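Local coordinates for reticulocyte binding protein (Streptococcus agalactiae COH1, PDB 3FAW) that probably hydrolyses alpha-1,6-glucosidic linkages of pullulan and related alpha-glucans as a cell-wall-anchored streptococcal pullulanase, at residues Tyr408-Glu420 with Trp488-Lys500. Sequence-based numbering, arbitrary orientation.
Sequences YYHFMNEDGSPRE and WRTFQGDQGKPVK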
ATOM      1  N   TYR A 408     -22.246  -4.737   9.366  1.00 13.11           N
ATOM      2  CA  TYR A 408     -21.502  -5.973   9.101  1.00 14.30           C
ATOM      3  C   TYR A 408     -20.085  -5.784   8.537  1.00 13.87           C
ATOM      4  O   TYR A 408     -19.109  -6.236   9.139  1.00 13.28           O
ATOM      5  CB  TYR A 408     -22.275  -6.920   8.166  1.00 14.27           C
ATOM      6  CG  TYR A 408     -21.438  -8.138   7.874  1.00 13.82           C
ATOM      7  CD1 TYR A 408     -21.438  -9.223   8.743  1.00 11.97           C
ATOM      8  CD2 TYR A 408     -20.580  -8.170   6.775  1.00  9.98           C
ATOM      9  CE1 TYR A 408     -20.640 -10.318   8.512  1.00 14.50           C
ATOM     10  CE2 TYR A 408     -19.775  -9.255   6.536  1.00 10.05           C
ATOM     11  CZ  TYR A 408     -19.803 -10.332   7.407  1.00 12.97           C
ATOM     12  OH  TYR A 408     -19.001 -11.424   7.178  1.00 11.50           O
ATOM     13  N   TYR A 409     -19.991  -5.163   7.366  1.00 13.69           N
ATOM     14  CA  TYR A 409     -18.742  -5.141   6.586  1.00 13.34           C
ATOM     15  C   TYR A 409     -17.596  -4.415   7.283  1.00 12.50           C
ATOM     16  O   TYR A 409     -16.433  -4.806   7.160  1.00 12.27           O
ATOM     17  CB  TYR A 409     -18.968  -4.491   5.215  1.00 13.32           C
ATOM     18  CG  TYR A 409     -19.476  -5.429   4.138  1.00 13.20           C
ATOM     19  CD1 TYR A 409     -18.671  -6.454   3.646  1.00 12.47           C
ATOM     20  CD2 TYR A 409     -20.745  -5.267   3.583  1.00 12.73           C
ATOM     21  CE1 TYR A 409     -19.120  -7.306   2.649  1.00 10.06           C
ATOM     22  CE2 TYR A 409     -21.203  -6.114   2.584  1.00 13.56           C
ATOM     23  CZ  TYR A 409     -20.385  -7.128   2.120  1.00 13.29           C
ATOM     24  OH  TYR A 409     -20.828  -7.965   1.124  1.00 14.19           O
ATOM     25  N   HIS A 410     -17.926  -3.348   8.003  1.00 12.03           N
ATOM     26  CA  HIS A 410     -16.907  -2.536   8.654  1.00 11.85           C
ATOM     27  C   HIS A 410     -16.648  -3.010  10.082  1.00 11.37           C
ATOM     28  O   HIS A 410     -17.499  -3.665  10.694  1.00 10.75           O
ATOM     29  CB  HIS A 410     -17.323  -1.063   8.662  1.00 11.49           C
ATOM     30  CG  HIS A 410     -17.663  -0.524   7.306  1.00 13.42           C
ATOM     31  ND1 HIS A 410     -18.945  -0.171   6.944  1.00  9.85           N
ATOM     32  CD2 HIS A 410     -16.885  -0.283   6.224  1.00 13.76           C
ATOM     33  CE1 HIS A 410     -18.942   0.268   5.697  1.00 12.37           C
ATOM     34  NE2 HIS A 410     -17.705   0.211   5.237  1.00 13.92           N
ATOM     35  N   PHE A 411     -15.466  -2.687  10.600  1.00 10.37           N
ATOM     36  CA  PHE A 411     -15.217  -2.775  12.036  1.00 11.88           C
ATOM     37  C   PHE A 411     -16.227  -1.852  12.716  1.00 12.92           C
ATOM     38  O   PHE A 411     -16.537  -0.780  12.196  1.00 13.59           O
ATOM     39  CB  PHE A 411     -13.797  -2.346  12.404  1.00 10.81           C
ATOM     40  CG  PHE A 411     -12.735  -3.373  12.109  1.00  9.76           C
ATOM     41  CD1 PHE A 411     -12.869  -4.690  12.535  1.00  6.97           C
ATOM     42  CD2 PHE A 411     -11.571  -3.007  11.434  1.00  9.62           C
ATOM     43  CE1 PHE A 411     -11.879  -5.628  12.275  1.00  7.85           C
ATOM     44  CE2 PHE A 411     -10.572  -3.945  11.170  1.00  9.75           C
ATOM     45  CZ  PHE A 411     -10.727  -5.257  11.595  1.00  9.41           C
ATOM     46  N   MET A 412     -16.746  -2.281  13.863  1.00 12.49           N
ATOM     47  CA  MET A 412     -17.887  -1.618  14.479  1.00 12.77           C
ATOM     48  C   MET A 412     -17.661  -1.226  15.934  1.00 12.67           C
ATOM     49  O   MET A 412     -16.873  -1.847  16.651  1.00 11.95           O
ATOM     50  CB  MET A 412     -19.113  -2.529  14.401  1.00 13.19           C
ATOM     51  CG  MET A 412     -19.865  -2.465  13.079  1.00 12.62           C
ATOM     52  SD  MET A 412     -21.211  -3.667  13.028  1.00 16.45           S
ATOM     53  CE  MET A 412     -20.274  -5.195  12.953  1.00 13.82           C
ATOM     54  N   ASN A 413     -18.367  -0.175  16.346  1.00 12.85           N
ATOM     55  CA  ASN A 413     -18.531   0.156  17.753  1.00 14.30           C
ATOM     56  C   ASN A 413     -19.585  -0.789  18.324  1.00 14.40           C
ATOM     57  O   ASN A 413     -20.344  -1.402  17.569  1.00 12.73           O
ATOM     58  CB  ASN A 413     -18.985   1.611  17.928  1.00 14.36           C
ATOM     59  CG  ASN A 413     -17.970   2.615  17.413  1.00 13.63           C
ATOM     60  OD1 ASN A 413     -16.851   2.682  17.903  1.00 12.85           O
ATOM     61  ND2 ASN A 413     -18.371   3.416  16.432  1.00 12.73           N
ATOM     62  N   GLU A 414     -19.632  -0.904  19.649  1.00 16.63           N
ATOM     63  CA  GLU A 414     -20.582  -1.803  20.325  1.00 18.45           C
ATOM     64  C   GLU A 414     -22.050  -1.468  20.054  1.00 18.29           C
ATOM     65  O   GLU A 414     -22.911  -2.340  20.190  1.00 19.78           O
ATOM     66  CB  GLU A 414     -20.324  -1.831  21.837  1.00 18.43           C
ATOM     67  CG  GLU A 414     -19.048  -2.574  22.215  1.00 22.06           C
ATOM     68  CD  GLU A 414     -18.733  -2.529  23.706  1.00 24.22           C
ATOM     69  OE1 GLU A 414     -17.760  -3.200  24.118  1.00 28.11           O
ATOM     70  OE2 GLU A 414     -19.448  -1.829  24.462  1.00 31.36           O
ATOM     71  N   ASP A 415     -22.339  -0.224  19.675  1.00 18.54           N
ATOM     72  CA  ASP A 415     -23.706   0.162  19.289  1.00 18.50           C
ATOM     73  C   ASP A 415     -24.069  -0.225  17.849  1.00 17.77           C
ATOM     74  O   ASP A 415     -25.204  -0.015  17.418  1.00 17.90           O
ATOM     75  CB  ASP A 415     -23.960   1.659  19.547  1.00 19.28           C
ATOM     76  CG  ASP A 415     -23.159   2.582  18.630  1.00 19.08           C
ATOM     77  OD1 ASP A 415     -22.341   2.107  17.812  1.00 14.23           O
ATOM     78  OD2 ASP A 415     -23.361   3.808  18.740  1.00 20.17           O
ATOM     79  N   GLY A 416     -23.112  -0.783  17.108  1.00 18.18           N
ATOM     80  CA  GLY A 416     -23.349  -1.231  15.736  1.00 16.76           C
ATOM     81  C   GLY A 416     -22.896  -0.253  14.660  1.00 16.91           C
ATOM     82  O   GLY A 416     -22.759  -0.639  13.493  1.00 16.87           O
ATOM     83  N   SER A 417     -22.659   1.004  15.037  1.00 15.89           N
ATOM     84  CA  SER A 417     -22.210   2.027  14.090  1.00 15.57           C
ATOM     85  C   SER A 417     -20.829   1.684  13.525  1.00 15.34           C
ATOM     86  O   SER A 417     -19.991   1.111  14.230  1.00 15.89           O
ATOM     87  CB  SER A 417     -22.188   3.419  14.741  1.00 16.10           C
ATOM     88  OG  SER A 417     -21.274   3.483  15.823  1.00 14.71           O
ATOM     89  N   PRO A 418     -20.593   2.011  12.243  1.00 14.51           N
ATOM     90  CA  PRO A 418     -19.311   1.686  11.617  1.00 14.33           C
ATOM     91  C   PRO A 418     -18.178   2.589  12.080  1.00 13.48           C
ATOM     92  O   PRO A 418     -18.355   3.799  12.189  1.00 12.11           O
ATOM     93  CB  PRO A 418     -19.586   1.912  10.129  1.00 14.19           C
ATOM     94  CG  PRO A 418     -20.641   2.945  10.104  1.00 14.66           C
ATOM     95  CD  PRO A 418     -21.507   2.679  11.300  1.00 13.94           C
ATOM     96  N   ARG A 419     -17.021   1.996  12.354  1.00 13.27           N
ATOM     97  CA  ARG A 419     -15.813   2.774  12.569  1.00 12.00           C
ATOM     98  C   ARG A 419     -15.275   3.266  11.227  1.00 11.75           C
ATOM     99  O   ARG A 419     -15.343   2.559  10.216  1.00 11.62           O
ATOM    100  CB  ARG A 419     -14.777   1.960  13.339  1.00 12.17           C
ATOM    101  CG  ARG A 419     -15.198   1.719  14.772  1.00 11.71           C
ATOM    102  CD  ARG A 419     -14.166   0.942  15.561  1.00 11.14           C
ATOM    103  NE  ARG A 419     -14.286   1.222  16.989  1.00 13.30           N
ATOM    104  CZ  ARG A 419     -13.419   0.827  17.916  1.00 13.41           C
ATOM    105  NH1 ARG A 419     -12.350   0.112  17.578  1.00 12.22           N
ATOM    106  NH2 ARG A 419     -13.623   1.154  19.188  1.00 10.38           N
ATOM    107  N   GLU A 420     -14.746   4.486  11.233  1.00 11.54           N
ATOM    108  CA  GLU A 420     -14.429   5.202  10.009  1.00 13.10           C
ATOM    109  C   GLU A 420     -12.999   5.727  10.007  1.00 14.10           C
ATOM    110  O   GLU A 420     -12.414   5.972  11.060  1.00 12.70           O
ATOM    111  CB  GLU A 420     -15.405   6.369   9.828  1.00 13.97           C
ATOM    112  CG  GLU A 420     -16.836   5.936   9.557  1.00 13.67           C
ATOM    113  CD  GLU A 420     -17.768   7.111   9.310  1.00 14.85           C
ATOM    114  OE1 GLU A 420     -17.678   8.115  10.052  1.00 17.68           O
ATOM    115  OE2 GLU A 420     -18.593   7.026   8.377  1.00 12.95           O
ATOM    116  N   TRP A 488       2.681  -0.238  10.618  1.00 12.26           N
ATOM    117  CA  TRP A 488       2.579   0.732  11.709  1.00 12.54           C
ATOM    118  C   TRP A 488       1.560   0.218  12.725  1.00 11.78           C
ATOM    119  O   TRP A 488       0.591  -0.440  12.360  1.00 10.98           O
ATOM    120  CB  TRP A 488       2.172   2.131  11.217  1.00 12.77           C
ATOM    121  CG  TRP A 488       2.879   2.627   9.978  1.00 12.91           C
ATOM    122  CD1 TRP A 488       2.302   3.265   8.917  1.00 12.50           C
ATOM    123  CD2 TRP A 488       4.277   2.518   9.663  1.00 13.38           C
ATOM    124  NE1 TRP A 488       3.244   3.568   7.973  1.00 13.22           N
ATOM    125  CE2 TRP A 488       4.466   3.121   8.399  1.00 12.08           C
ATOM    126  CE3 TRP A 488       5.387   1.978  10.326  1.00 12.12           C
ATOM    127  CZ2 TRP A 488       5.720   3.201   7.783  1.00 12.02           C
ATOM    128  CZ3 TRP A 488       6.634   2.053   9.710  1.00 13.38           C
ATOM    129  CH2 TRP A 488       6.787   2.659   8.450  1.00 13.48           C
ATOM    130  N   ARG A 489       1.792   0.513  14.001  1.00 13.00           N
ATOM    131  CA  ARG A 489       0.887   0.082  15.072  1.00 12.39           C
ATOM    132  C   ARG A 489      -0.348   0.973  15.124  1.00 12.52           C
ATOM    133  O   ARG A 489      -0.423   1.917  15.917  1.00 13.59           O
ATOM    134  CB  ARG A 489       1.618   0.079  16.414  1.00 12.90           C
ATOM    135  CG  ARG A 489       2.771  -0.900  16.455  1.00 12.35           C
ATOM    136  CD  ARG A 489       3.617  -0.745  17.702  1.00 14.27           C
ATOM    137  NE  ARG A 489       4.801  -1.598  17.627  1.00 14.32           N
ATOM    138  CZ  ARG A 489       5.946  -1.273  17.027  1.00 16.88           C
ATOM    139  NH1 ARG A 489       6.116  -0.087  16.447  1.00 21.30           N
ATOM    140  NH2 ARG A 489       6.945  -2.143  17.019  1.00 16.91           N
ATOM    141  N   THR A 490      -1.317   0.657  14.272  1.00 12.68           N
ATOM    142  CA  THR A 490      -2.507   1.491  14.083  1.00 12.71           C
ATOM    143  C   THR A 490      -3.842   0.769  14.362  1.00 13.37           C
ATOM    144  O   THR A 490      -4.905   1.369  14.212  1.00 14.74           O
ATOM    145  CB  THR A 490      -2.542   2.030  12.635  1.00 12.50           C
ATOM    146  OG1 THR A 490      -2.562   0.932  11.718  1.00 12.94           O
ATOM    147  CG2 THR A 490      -1.316   2.889  12.344  1.00 10.37           C
ATOM    148  N   PHE A 491      -3.795  -0.497  14.776  1.00 13.46           N
ATOM    149  CA  PHE A 491      -5.007  -1.336  14.829  1.00 14.22           C
ATOM    150  C   PHE A 491      -6.137  -0.731  15.669  1.00 13.66           C
ATOM    151  O   PHE A 491      -5.911  -0.242  16.778  1.00 13.81           O
ATOM    152  CB  PHE A 491      -4.683  -2.738  15.358  1.00 13.99           C
ATOM    153  CG  PHE A 491      -5.852  -3.692  15.306  1.00 13.58           C
ATOM    154  CD1 PHE A 491      -6.182  -4.338  14.122  1.00 11.22           C
ATOM    155  CD2 PHE A 491      -6.622  -3.938  16.438  1.00 13.80           C
ATOM    156  CE1 PHE A 491      -7.263  -5.215  14.063  1.00 11.47           C
ATOM    157  CE2 PHE A 491      -7.703  -4.813  16.391  1.00 12.60           C
ATOM    158  CZ  PHE A 491      -8.020  -5.455  15.200  1.00 14.36           C
ATOM    159  N   GLN A 492      -7.353  -0.777  15.129  1.00 13.38           N
ATOM    160  CA  GLN A 492      -8.551  -0.394  15.878  1.00 13.72           C
ATOM    161  C   GLN A 492      -9.467  -1.593  16.076  1.00 12.99           C
ATOM    162  O   GLN A 492      -9.803  -1.937  17.207  1.00 15.23           O
ATOM    163  CB  GLN A 492      -9.291   0.746  15.168  1.00 14.28           C
ATOM    164  CG  GLN A 492      -8.489   2.040  15.101  1.00 14.58           C
ATOM    165  CD  GLN A 492      -8.082   2.544  16.475  1.00 18.89           C
ATOM    166  OE1 GLN A 492      -6.899   2.753  16.749  1.00 25.94           O
ATOM    167  NE2 GLN A 492      -9.062   2.727  17.350  1.00 15.70           N
ATOM    168  N   GLY A 493      -9.864  -2.229  14.978  1.00 12.69           N
ATOM    169  CA  GLY A 493     -10.711  -3.420  15.032  1.00 11.38           C
ATOM    170  C   GLY A 493     -12.114  -3.139  15.540  1.00 12.27           C
ATOM    171  O   GLY A 493     -12.580  -1.999  15.498  1.00 10.39           O
ATOM    172  N   ASP A 494     -12.787  -4.190  16.007  1.00 12.78           N
ATOM    173  CA  ASP A 494     -14.114  -4.073  16.619  1.00 12.78           C
ATOM    174  C   ASP A 494     -13.958  -3.650  18.080  1.00 13.84           C
ATOM    175  O   ASP A 494     -13.100  -4.178  18.787  1.00 13.28           O
ATOM    176  CB  ASP A 494     -14.858  -5.414  16.560  1.00 11.75           C
ATOM    177  CG  ASP A 494     -15.348  -5.768  15.161  1.00 11.93           C
ATOM    178  OD1 ASP A 494     -15.959  -4.910  14.496  1.00 10.66           O
ATOM    179  OD2 ASP A 494     -15.153  -6.925  14.738  1.00  9.10           O
ATOM    180  N   GLN A 495     -14.785  -2.710  18.536  1.00 15.66           N
ATOM    181  CA  GLN A 495     -14.670  -2.213  19.910  1.00 16.97           C
ATOM    182  C   GLN A 495     -14.787  -3.355  20.925  1.00 17.80           C
ATOM    183  O   GLN A 495     -15.752  -4.122  20.904  1.00 18.58           O
ATOM    184  CB  GLN A 495     -15.727  -1.140  20.213  1.00 17.56           C
ATOM    185  CG  GLN A 495     -15.509  -0.456  21.570  1.00 18.27           C
ATOM    186  CD  GLN A 495     -16.615   0.507  21.970  1.00 20.29           C
ATOM    187  OE1 GLN A 495     -17.495   0.836  21.034  1.00 23.22           O
ATOM    188  NE2 GLN A 495     -16.666   0.955  23.118  1.00 21.56           N
ATOM    189  N   GLY A 496     -13.790  -3.466  21.799  1.00 18.68           N
ATOM    190  CA  GLY A 496     -13.787  -4.478  22.854  1.00 19.34           C
ATOM    191  C   GLY A 496     -13.521  -5.901  22.391  1.00 20.47           C
ATOM    192  O   GLY A 496     -13.739  -6.847  23.147  1.00 21.52           O
ATOM    193  N   LYS A 497     -13.039  -6.059  21.161  1.00 21.06           N
ATOM    194  CA  LYS A 497     -12.741  -7.378  20.606  1.00 22.45           C
ATOM    195  C   LYS A 497     -11.300  -7.418  20.087  1.00 21.82           C
ATOM    196  O   LYS A 497     -11.070  -7.328  18.881  1.00 21.09           O
ATOM    197  CB  LYS A 497     -13.744  -7.716  19.498  1.00 23.57           C
ATOM    198  CG  LYS A 497     -15.161  -7.935  20.027  1.00 24.67           C
ATOM    199  CD  LYS A 497     -16.170  -8.209  18.918  1.00 25.93           C
ATOM    200  CE  LYS A 497     -17.519  -8.625  19.507  1.00 27.81           C
ATOM    201  NZ  LYS A 497     -18.628  -8.578  18.513  1.00 30.13           N
ATOM    202  N   PRO A 498     -10.323  -7.556  21.005  1.00 21.69           N
ATOM    203  CA  PRO A 498      -8.909  -7.505  20.619  1.00 21.04           C
ATOM    204  C   PRO A 498      -8.511  -8.657  19.707  1.00 19.14           C
ATOM    205  O   PRO A 498      -8.996  -9.773  19.874  1.00 20.16           O
ATOM    206  CB  PRO A 498      -8.163  -7.608  21.958  1.00 21.22           C
ATOM    207  CG  PRO A 498      -9.170  -7.344  23.007  1.00 22.26           C
ATOM    208  CD  PRO A 498     -10.481  -7.781  22.452  1.00 21.61           C
ATOM    209  N   VAL A 499      -7.639  -8.371  18.747  1.00 18.11           N
ATOM    210  CA  VAL A 499      -7.135  -9.371  17.809  1.00 17.01           C
ATOM    211  C   VAL A 499      -5.671  -9.062  17.509  1.00 15.76           C
ATOM    212  O   VAL A 499      -5.249  -7.912  17.609  1.00 14.98           O
ATOM    213  CB  VAL A 499      -7.973  -9.368  16.505  1.00 17.60           C
ATOM    214  CG1 VAL A 499      -7.321 -10.204  15.422  1.00 19.29           C
ATOM    215  CG2 VAL A 499      -9.384  -9.872  16.783  1.00 20.19           C
ATOM    216  N   LYS A 500      -4.901 -10.094  17.164  1.00 15.71           N
ATOM    217  CA  LYS A 500      -3.500  -9.928  16.771  1.00 15.87           C
ATOM    218  C   LYS A 500      -3.423  -9.209  15.418  1.00 16.36           C
ATOM    219  O   LYS A 500      -3.894  -9.743  14.404  1.00 14.55           O
ATOM    220  CB  LYS A 500      -2.815 -11.293  16.684  1.00 16.61           C
ATOM    221  CG  LYS A 500      -1.327 -11.258  16.375  1.00 17.26           C
ATOM    222  CD  LYS A 500      -0.796 -12.678  16.280  1.00 19.74           C
ATOM    223  CE  LYS A 500       0.673 -12.721  15.934  1.00 21.76           C
ATOM    224  NZ  LYS A 500       1.081 -14.096  15.509  1.00 20.92           N
TER
HETATM  225  O   HOH W   1     -18.119  -4.323  18.746  1.00 17.25           O
HETATM  226  O   HOH W   2     -20.512   1.886  20.869  1.00 16.93           O
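F411 lies flat against the backbone at G493: the glycine CA sits over the middle of the ring, 3.5 Å from its centroid, in a CH-pi contact. F491 turns an edge toward F411 in an offset edge-to-face pair, planes 72° apart, with F411 CZ and F491 CE1 4.3 Å apart.

Hydrogen bonds tie the residues that follow. M412 is gripped on both its backbone polar atoms: its N gives to D494 OD1 (2.8 Å), and its O takes a nearly straight bond from Q495 N (2.9 Å), beside the type I turn N413-G416 and within the type II turn D494-K497. D494 OD2 is held by H431, so this side chain links its own loop to M412 and H431. Q495, with CG anti to its backbone N (chi1 -172°) and the chain extended, presents OE1 to E414 N, which gives to it (3.1 Å) from above the carbonyl plane of that amide; the amide stacks on the E414 carboxylate, planes 7° apart. Water 2 joins Q495 OE1 to D415 N.

R419 reaches across extended. Its NH1 donates to G493 O (3.0 Å), tilted from the guanidinium plane, while NE gives a straight, in-plane bond to N413 OD1. Q495 CB covers one guanidinium face, 3.3 Å from NH2.

Both loops lie C-terminal to TIM-barrel strands, 408-420 between 385-390 and 453-456, 488-500 after 482-485. Three of the four cross-loop bonds pair main chain with side chain, and NE and NH1, bound to different acceptors, should restrict guanidinium rotation.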